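Local coordinates for protein nourseothricin acetyltransferase (PDB 5C82) that probably transfers an acetyl group to nourseothricin-type antibiotics and so gives resistance to them, as a member of the GNAT acyltransferase family, at residues 24-32 and 111-119; 76-84 and 126-137. The protein carries 1 engineered substitution. All coordinates share one frame; numbering follows the deposited sequence.

Contact 1: residues 24-32 and 111-119; sequences EALDGSFTT and IEVAPEHRG
A single guanidinium group, that of R118, uses all three of its nitrogens on two backbone carbonyls, one in each segment. Its end-on edge faces S29 O, with NH1 at 2.7 Å and NH2 at 2.9 Å from that oxygen, while its side edge is turned back on V113 O, which NE meets at 2.8 Å from above the carbonyl plane. NH2 also bonds V113 O, nearly along the C=O axis. With both acceptors in the guanidinium plane, these four bonds set the orientation of the group, and the CA of P115 lies against one face. The loop between strand 105-113 and helix 122-137 corresponds to the one that in GNAT proteins binds the acetyl-CoA pyrophosphate; residues 114-119 lie in it, and 24-32 runs from helix 20-25 across its start. D27 meets P115 at about a right angle, OD2 lying 3.4 Å from P115 CG, and its other oxygen, OD1, takes the hydroxyl of S29 (OG to OD1, 2.7 Å). Just before D27, L26 turns its CG anti to its own backbone N (chi1 -174°), which brings CD2 to 3.7 Å from E112 CB. The bent chain of E112 lays its CG against the CA of G28, at 3.8 Å.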
loop_
_atom_site.group_PDB
_atom_site.type_symbol
_atom_site.label_atom_id
_atom_site.label_comp_id
_atom_site.label_asym_id
_atom_site.label_seq_id
_atom_site.Cartn_x
_atom_site.Cartn_y
_atom_site.Cartn_z
ATOM N N GLU A 24 3.329 -22.524 -8.776
ATOM C CA GLU A 24 2.782 -21.932 -10.005
ATOM C C GLU A 24 1.466 -22.615 -10.407
ATOM O O GLU A 24 0.467 -21.929 -10.605
ATOM C CB GLU A 24 3.804 -22.073 -11.155
ATOM C CG GLU A 24 4.572 -20.802 -11.487
ATOM C CD GLU A 24 5.816 -20.993 -12.344
ATOM O OE1 GLU A 24 5.745 -21.727 -13.358
ATOM O OE2 GLU A 24 6.860 -20.383 -12.014
ATOM N N ALA A 25 1.473 -23.961 -10.488
ATOM C CA ALA A 25 0.344 -24.808 -10.886
ATOM C C ALA A 25 -0.830 -24.827 -9.928
ATOM O O ALA A 25 -1.930 -25.202 -10.346
ATOM C CB ALA A 25 0.819 -26.236 -11.110
ATOM N N LEU A 26 -0.600 -24.519 -8.636
ATOM C CA LEU A 26 -1.659 -24.562 -7.634
ATOM C C LEU A 26 -2.788 -23.610 -8.019
ATOM O O LEU A 26 -2.555 -22.464 -8.414
ATOM C CB LEU A 26 -1.119 -24.292 -6.216
ATOM C CG LEU A 26 -2.108 -24.447 -5.041
ATOM C CD1 LEU A 26 -1.424 -25.066 -3.836
ATOM C CD2 LEU A 26 -2.720 -23.108 -4.668
ATOM N N ASP A 27 -4.003 -24.124 -7.916
ATOM C CA ASP A 27 -5.235 -23.449 -8.270
ATOM C C ASP A 27 -5.717 -22.468 -7.189
ATOM O O ASP A 27 -6.394 -22.868 -6.244
ATOM C CB ASP A 27 -6.309 -24.513 -8.581
ATOM C CG ASP A 27 -7.604 -23.982 -9.165
ATOM O OD1 ASP A 27 -7.574 -22.892 -9.782
ATOM O OD2 ASP A 27 -8.624 -24.695 -9.081
ATOM N N GLY A 28 -5.427 -21.190 -7.386
ATOM C CA GLY A 28 -5.870 -20.134 -6.485
ATOM C C GLY A 28 -7.233 -19.557 -6.831
ATOM O O GLY A 28 -7.624 -18.518 -6.288
ATOM N N SER A 29 -7.978 -20.221 -7.736
ATOM C CA SER A 29 -9.281 -19.719 -8.160
ATOM C C SER A 29 -10.323 -20.020 -7.116
ATOM O O SER A 29 -10.111 -20.887 -6.273
ATOM C CB SER A 29 -9.683 -20.305 -9.515
ATOM O OG SER A 29 -9.929 -21.693 -9.377
ATOM N N PHE A 30 -11.439 -19.283 -7.153
ATOM C CA PHE A 30 -12.554 -19.456 -6.209
ATOM C C PHE A 30 -13.859 -18.976 -6.847
ATOM O O PHE A 30 -13.845 -18.136 -7.750
ATOM C CB PHE A 30 -12.290 -18.670 -4.898
ATOM C CG PHE A 30 -12.177 -17.172 -5.070
ATOM C CD1 PHE A 30 -10.941 -16.572 -5.281
ATOM C CD2 PHE A 30 -13.300 -16.355 -4.955
ATOM C CE1 PHE A 30 -10.835 -15.185 -5.423
ATOM C CE2 PHE A 30 -13.186 -14.962 -5.069
ATOM C CZ PHE A 30 -11.962 -14.398 -5.345
ATOM N N THR A 31 -14.974 -19.479 -6.329
ATOM C CA THR A 31 -16.332 -19.123 -6.710
ATOM C C THR A 31 -16.991 -18.559 -5.437
ATOM O O THR A 31 -16.797 -19.094 -4.341
ATOM C CB THR A 31 -17.052 -20.326 -7.333
ATOM O OG1 THR A 31 -16.318 -20.747 -8.490
ATOM C CG2 THR A 31 -18.476 -20.010 -7.742
ATOM N N THR A 32 -17.708 -17.446 -5.576
ATOM C CA THR A 32 -18.352 -16.817 -4.432
ATOM C C THR A 32 -19.757 -16.320 -4.773
ATOM O O THR A 32 -19.982 -15.821 -5.871
ATOM C CB THR A 32 -17.425 -15.722 -3.829
ATOM O OG1 THR A 32 -18.048 -15.132 -2.683
ATOM C CG2 THR A 32 -17.008 -14.646 -4.845
ATOM N N ILE A 111 -0.950 -15.981 -0.290
ATOM C CA ILE A 111 -1.355 -17.185 0.451
ATOM C C ILE A 111 -2.409 -17.885 -0.400
ATOM O O ILE A 111 -3.356 -17.236 -0.842
ATOM C CB ILE A 111 -1.765 -16.961 1.941
ATOM C CG1 ILE A 111 -2.135 -18.316 2.630
ATOM C CG2 ILE A 111 -2.867 -15.871 2.095
ATOM C CD1 ILE A 111 -2.361 -18.280 4.158
ATOM N N GLU A 112 -2.200 -19.164 -0.708
ATOM C CA GLU A 112 -3.133 -19.935 -1.524
ATOM C C GLU A 112 -3.219 -21.375 -1.099
ATOM O O GLU A 112 -2.209 -21.980 -0.752
ATOM C CB GLU A 112 -2.821 -19.798 -3.023
ATOM C CG GLU A 112 -3.708 -18.767 -3.711
ATOM C CD GLU A 112 -3.009 -17.882 -4.722
ATOM O OE1 GLU A 112 -2.363 -18.421 -5.651
ATOM O OE2 GLU A 112 -3.159 -16.643 -4.616
ATOM N N VAL A 113 -4.445 -21.900 -1.058
ATOM C CA VAL A 113 -4.750 -23.264 -0.673
ATOM C C VAL A 113 -5.504 -23.909 -1.855
ATOM O O VAL A 113 -6.382 -23.263 -2.424
ATOM C CB VAL A 113 -5.534 -23.309 0.679
ATOM C CG1 VAL A 113 -5.955 -24.735 1.070
ATOM C CG2 VAL A 113 -4.722 -22.681 1.802
ATOM N N ALA A 114 -5.127 -25.157 -2.254
ATOM C CA ALA A 114 -5.777 -25.903 -3.350
ATOM C C ALA A 114 -7.246 -26.098 -2.969
ATOM O O ALA A 114 -7.511 -26.344 -1.797
ATOM C CB ALA A 114 -5.089 -27.236 -3.587
ATOM N N PRO A 115 -8.200 -25.870 -3.909
ATOM C CA PRO A 115 -9.640 -25.878 -3.553
ATOM C C PRO A 115 -10.155 -27.054 -2.745
ATOM O O PRO A 115 -11.004 -26.829 -1.887
ATOM C CB PRO A 115 -10.364 -25.783 -4.908
ATOM C CG PRO A 115 -9.306 -25.909 -5.951
ATOM C CD PRO A 115 -8.012 -25.511 -5.328
ATOM N N GLU A 116 -9.620 -28.270 -2.980
ATOM C CA GLU A 116 -9.981 -29.513 -2.275
ATOM C C GLU A 116 -9.513 -29.482 -0.807
ATOM O O GLU A 116 -10.078 -30.180 0.043
ATOM C CB GLU A 116 -9.337 -30.743 -2.956
ATOM C CG GLU A 116 -9.108 -30.651 -4.460
ATOM C CD GLU A 116 -7.787 -30.036 -4.885
ATOM O OE1 GLU A 116 -6.725 -30.624 -4.577
ATOM O OE2 GLU A 116 -7.817 -28.980 -5.556
ATOM N N HIS A 117 -8.440 -28.713 -0.532
ATOM C CA HIS A 117 -7.829 -28.593 0.792
ATOM C C HIS A 117 -8.390 -27.431 1.582
ATOM O O HIS A 117 -8.045 -27.257 2.755
ATOM C CB HIS A 117 -6.300 -28.522 0.659
ATOM C CG HIS A 117 -5.732 -29.745 0.013
ATOM N ND1 HIS A 117 -5.623 -30.945 0.704
ATOM C CD2 HIS A 117 -5.299 -29.932 -1.255
ATOM C CE1 HIS A 117 -5.111 -31.809 -0.154
ATOM N NE2 HIS A 117 -4.898 -31.245 -1.346
ATOM N N ARG A 118 -9.281 -26.642 0.952
ATOM C CA ARG A 118 -9.904 -25.505 1.627
ATOM C C ARG A 118 -10.856 -25.960 2.745
ATOM O O ARG A 118 -11.629 -26.905 2.566
ATOM C CB ARG A 118 -10.555 -24.548 0.624
ATOM C CG ARG A 118 -9.499 -23.706 -0.074
ATOM C CD ARG A 118 -10.064 -22.799 -1.133
ATOM N NE ARG A 118 -9.094 -22.661 -2.212
ATOM C CZ ARG A 118 -9.327 -22.079 -3.380
ATOM N NH1 ARG A 118 -10.511 -21.529 -3.634
ATOM N NH2 ARG A 118 -8.379 -22.041 -4.305
ATOM N N GLY A 119 -10.716 -25.331 3.906
ATOM C CA GLY A 119 -11.483 -25.684 5.091
ATOM C C GLY A 119 -10.980 -26.944 5.769
ATOM O O GLY A 119 -11.761 -27.632 6.437
#

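Contact 2: residues 76-84 and 126-137; sequences DPDSRTFVA and LMGLATEFARER
Helix 122-137, the long helix after the loop that binds acetyl-CoA in GNAT relatives, packs here on strand 79-85 of the main sheet, the two running nearly antiparallel (149° between the axes of 79-84 and 126-137). R80, F82 and A84 point from the strand toward the helix, and F133 and F82 form the middle of the contact. F133 has its CG anti to the backbone N (chi1 -176°), which sends the ring out toward the strand between two arginine chains: R80 CB lies over one face in a CH-pi contact, 4.2 Å from the centroid, and R137 CG covers the opposite face. The R80 chain then runs on extended past the rim, its CD 3.5 Å from F133 CE1, and its NE bonds T14 OG1 on strand 11-14. The F82 ring has L129 CB of the helix over one face and R80 CG of its own strand over the opposite one, each toward the rim, while F133 CB sits at the ring edge, 4.0 Å from F82 CZ. Toward the start of the helix segment L126 CD2 fits against the strand backbone, 3.7 Å from F82 O, and reaches A84 CB. At the other end R137, bent at chi2, swings its guanidinium to the turn before the strand: NH2 bonds P77 O at 2.8 Å, in the guanidinium plane, and NE adds a weak bond to the same oxygen. D78 OD1 makes a long salt bridge with R137 NE, 3.7 Å away, though this turn is poorly ordered. Strand 79-85 lies between strands 11-14 and 91-100; Y12 of the first touches A84 and L129, and V97 of the second packs on F133, which also reaches L106 of strand 105-113.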
loop_
_atom_site.group_PDB
_atom_site.type_symbol
_atom_site.label_atom_id
_atom_site.label_comp_id
_atom_site.label_asym_id
_atom_site.label_seq_id
_atom_site.Cartn_x
_atom_site.Cartn_y
_atom_site.Cartn_z
ATOM N N ASP A 76 18.646 -12.430 0.946
ATOM C CA ASP A 76 17.213 -12.707 1.035
ATOM C C ASP A 76 16.820 -13.213 2.464
ATOM O O ASP A 76 16.272 -14.315 2.589
ATOM C CB ASP A 76 16.815 -13.704 -0.081
ATOM C CG ASP A 76 15.322 -13.853 -0.320
ATOM O OD1 ASP A 76 14.699 -12.889 -0.834
ATOM O OD2 ASP A 76 14.782 -14.950 -0.036
ATOM N N PRO A 77 17.084 -12.440 3.561
ATOM C CA PRO A 77 16.747 -12.948 4.908
ATOM C C PRO A 77 15.353 -12.585 5.432
ATOM O O PRO A 77 14.827 -13.288 6.299
ATOM C CB PRO A 77 17.842 -12.342 5.793
ATOM C CG PRO A 77 18.286 -11.090 5.067
ATOM C CD PRO A 77 17.749 -11.119 3.650
ATOM N N ASP A 78 14.787 -11.463 4.949
ATOM C CA ASP A 78 13.482 -10.957 5.363
ATOM C C ASP A 78 12.319 -11.568 4.585
ATOM O O ASP A 78 11.176 -11.468 5.032
ATOM C CB ASP A 78 13.458 -9.422 5.305
ATOM C CG ASP A 78 14.377 -8.742 6.307
ATOM O OD1 ASP A 78 14.498 -9.253 7.452
ATOM O OD2 ASP A 78 14.940 -7.678 5.967
ATOM N N SER A 79 12.610 -12.219 3.440
ATOM C CA SER A 79 11.629 -12.914 2.609
ATOM C C SER A 79 11.654 -14.431 2.907
ATOM O O SER A 79 12.725 -14.971 3.210
ATOM C CB SER A 79 11.907 -12.655 1.130
ATOM O OG SER A 79 11.023 -13.375 0.284
ATOM N N ARG A 80 10.477 -15.102 2.851
ATOM C CA ARG A 80 10.339 -16.550 3.062
ATOM C C ARG A 80 9.027 -17.097 2.497
ATOM O O ARG A 80 8.012 -16.406 2.526
ATOM C CB ARG A 80 10.448 -16.917 4.546
ATOM C CG ARG A 80 10.834 -18.381 4.795
ATOM C CD ARG A 80 11.361 -18.510 6.191
ATOM N NE ARG A 80 12.039 -19.772 6.448
ATOM C CZ ARG A 80 13.147 -19.873 7.168
ATOM N NH1 ARG A 80 13.720 -18.785 7.675
ATOM N NH2 ARG A 80 13.704 -21.059 7.375
ATOM N N THR A 81 9.065 -18.344 1.997
ATOM C CA THR A 81 7.909 -19.083 1.495
ATOM C C THR A 81 7.784 -20.386 2.283
ATOM O O THR A 81 8.743 -21.150 2.366
ATOM C CB THR A 81 8.007 -19.366 -0.029
ATOM O OG1 THR A 81 8.103 -18.139 -0.741
ATOM C CG2 THR A 81 6.815 -20.183 -0.569
ATOM N N PHE A 82 6.588 -20.646 2.827
ATOM C CA PHE A 82 6.266 -21.887 3.515
ATOM C C PHE A 82 5.282 -22.677 2.671
ATOM O O PHE A 82 4.329 -22.111 2.136
ATOM C CB PHE A 82 5.693 -21.633 4.915
ATOM C CG PHE A 82 6.630 -20.885 5.820
ATOM C CD1 PHE A 82 7.680 -21.542 6.454
ATOM C CD2 PHE A 82 6.414 -19.544 6.111
ATOM C CE1 PHE A 82 8.542 -20.850 7.304
ATOM C CE2 PHE A 82 7.274 -18.848 6.959
ATOM C CZ PHE A 82 8.323 -19.507 7.568
ATOM N N VAL A 83 5.530 -23.985 2.528
ATOM C CA VAL A 83 4.680 -24.881 1.733
ATOM C C VAL A 83 4.049 -25.911 2.639
ATOM O O VAL A 83 4.648 -26.288 3.642
ATOM C CB VAL A 83 5.457 -25.563 0.561
ATOM C CG1 VAL A 83 5.788 -24.570 -0.557
ATOM C CG2 VAL A 83 6.715 -26.299 1.056
ATOM N N ALA A 84 2.880 -26.398 2.256
ATOM C CA ALA A 84 2.139 -27.468 2.937
ATOM C C ALA A 84 1.863 -28.566 1.919
ATOM O O ALA A 84 1.292 -28.288 0.863
ATOM C CB ALA A 84 0.818 -26.944 3.493
ATOM N N LEU A 126 -0.533 -22.446 7.802
ATOM C CA LEU A 126 0.428 -21.610 7.040
ATOM C C LEU A 126 0.553 -20.192 7.626
ATOM O O LEU A 126 1.658 -19.661 7.701
ATOM C CB LEU A 126 0.093 -21.523 5.541
ATOM C CG LEU A 126 0.260 -22.786 4.706
ATOM C CD1 LEU A 126 -0.461 -22.637 3.377
ATOM C CD2 LEU A 126 1.731 -23.151 4.503
HETATM N N MSE A 127 -0.590 -19.603 8.052
HETATM C CA MSE A 127 -0.658 -18.280 8.673
HETATM C C MSE A 127 0.004 -18.303 10.060
HETATM O O MSE A 127 0.606 -17.308 10.468
HETATM C CB MSE A 127 -2.108 -17.764 8.745
HETATM C CG MSE A 127 -2.193 -16.275 9.071
HETATM SE SE MSE A 127 -1.383 -15.189 7.630
HETATM C CE MSE A 127 -2.868 -15.076 6.420
ATOM N N GLY A 128 -0.088 -19.445 10.749
ATOM C CA GLY A 128 0.579 -19.659 12.035
ATOM C C GLY A 128 2.087 -19.678 11.822
ATOM O O GLY A 128 2.833 -19.067 12.588
ATOM N N LEU A 129 2.547 -20.347 10.749
ATOM C CA LEU A 129 3.969 -20.420 10.368
ATOM C C LEU A 129 4.487 -19.019 10.005
ATOM O O LEU A 129 5.592 -18.656 10.408
ATOM C CB LEU A 129 4.170 -21.387 9.197
ATOM C CG LEU A 129 4.089 -22.904 9.519
ATOM C CD1 LEU A 129 4.263 -23.719 8.236
ATOM C CD2 LEU A 129 5.174 -23.343 10.530
ATOM N N ALA A 130 3.632 -18.210 9.312
ATOM C CA ALA A 130 3.898 -16.816 8.980
ATOM C C ALA A 130 4.040 -16.011 10.285
ATOM O O ALA A 130 4.956 -15.203 10.397
ATOM C CB ALA A 130 2.767 -16.240 8.124
ATOM N N THR A 131 3.194 -16.303 11.286
ATOM C CA THR A 131 3.183 -15.621 12.593
ATOM C C THR A 131 4.463 -15.912 13.371
ATOM O O THR A 131 5.054 -14.984 13.915
ATOM C CB THR A 131 1.870 -15.927 13.357
ATOM O OG1 THR A 131 0.807 -15.407 12.559
ATOM C CG2 THR A 131 1.799 -15.256 14.718
ATOM N N GLU A 132 4.918 -17.170 13.378
ATOM C CA GLU A 132 6.170 -17.555 14.056
ATOM C C GLU A 132 7.376 -16.803 13.476
ATOM O O GLU A 132 8.157 -16.239 14.234
ATOM C CB GLU A 132 6.377 -19.078 14.014
ATOM C CG GLU A 132 5.297 -19.876 14.746
ATOM C CD GLU A 132 5.349 -21.375 14.504
ATOM O OE1 GLU A 132 6.168 -21.822 13.674
ATOM O OE2 GLU A 132 4.531 -22.104 15.106
ATOM N N PHE A 133 7.490 -16.746 12.140
ATOM C CA PHE A 133 8.532 -16.002 11.425
ATOM C C PHE A 133 8.485 -14.503 11.777
ATOM O O PHE A 133 9.535 -13.875 11.929
ATOM C CB PHE A 133 8.356 -16.202 9.904
ATOM C CG PHE A 133 9.426 -15.577 9.035
ATOM C CD1 PHE A 133 10.681 -16.162 8.916
ATOM C CD2 PHE A 133 9.186 -14.387 8.360
ATOM C CE1 PHE A 133 11.665 -15.586 8.095
ATOM C CE2 PHE A 133 10.169 -13.811 7.545
ATOM C CZ PHE A 133 11.396 -14.418 7.411
ATOM N N ALA A 134 7.269 -13.938 11.909
ATOM C CA ALA A 134 7.059 -12.535 12.282
ATOM C C ALA A 134 7.646 -12.271 13.678
ATOM O O ALA A 134 8.375 -11.293 13.868
ATOM C CB ALA A 134 5.569 -12.194 12.255
ATOM N N ARG A 135 7.360 -13.176 14.627
ATOM C CA ARG A 135 7.862 -13.130 15.998
ATOM C C ARG A 135 9.383 -13.167 15.998
ATOM O O ARG A 135 9.986 -12.292 16.603
ATOM C CB ARG A 135 7.280 -14.280 16.853
ATOM C CG ARG A 135 5.791 -14.116 17.183
ATOM C CD ARG A 135 5.305 -15.100 18.241
ATOM N NE ARG A 135 5.772 -14.741 19.586
ATOM C CZ ARG A 135 5.467 -15.406 20.698
ATOM N NH1 ARG A 135 4.686 -16.480 20.646
ATOM N NH2 ARG A 135 5.939 -15.004 21.869
ATOM N N GLU A 136 9.996 -14.110 15.247
ATOM C CA GLU A 136 11.458 -14.254 15.115
ATOM C C GLU A 136 12.114 -12.929 14.661
ATOM O O GLU A 136 13.139 -12.530 15.206
ATOM C CB GLU A 136 11.817 -15.386 14.132
ATOM C CG GLU A 136 11.502 -16.786 14.620
ATOM C CD GLU A 136 11.633 -17.895 13.585
ATOM O OE1 GLU A 136 12.419 -17.736 12.620
ATOM O OE2 GLU A 136 10.957 -18.939 13.753
ATOM N N ARG A 137 11.475 -12.231 13.707
ATOM C CA ARG A 137 11.925 -10.936 13.183
ATOM C C ARG A 137 11.621 -9.757 14.117
ATOM O O ARG A 137 12.144 -8.666 13.893
ATOM C CB ARG A 137 11.325 -10.677 11.792
ATOM C CG ARG A 137 11.780 -11.649 10.700
ATOM C CD ARG A 137 13.171 -11.329 10.188
ATOM N NE ARG A 137 13.712 -12.382 9.327
ATOM C CZ ARG A 137 14.395 -13.437 9.761
ATOM N NH1 ARG A 137 14.605 -13.612 11.061
ATOM N NH2 ARG A 137 14.864 -14.332 8.901
#

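Overall arrangement
The centres of contacts 1 and 2 lie about 20 Å apart, and both reach the seven-stranded mixed sheet. Their segments alternate along the chain: 24-32, then 76-84, then 111-119 and 126-137. The last two follow closely, because strand 105-113 runs through the loop of contact 1 into helix 122-137 of contact 2. They also touch directly, I111 CD1 packing 4.0 Å from the selenomethionine M127 CE. Contact 1 joins the loop before this helix to the segment leading from helix 20-25 into the small sheet, whereas contact 2 seats the helix on the main sheet. Contact 1 thus meets the strand end and loop, and contact 2 the helix, of the strand-loop-helix unit that in GNAT enzymes binds acetyl-CoA.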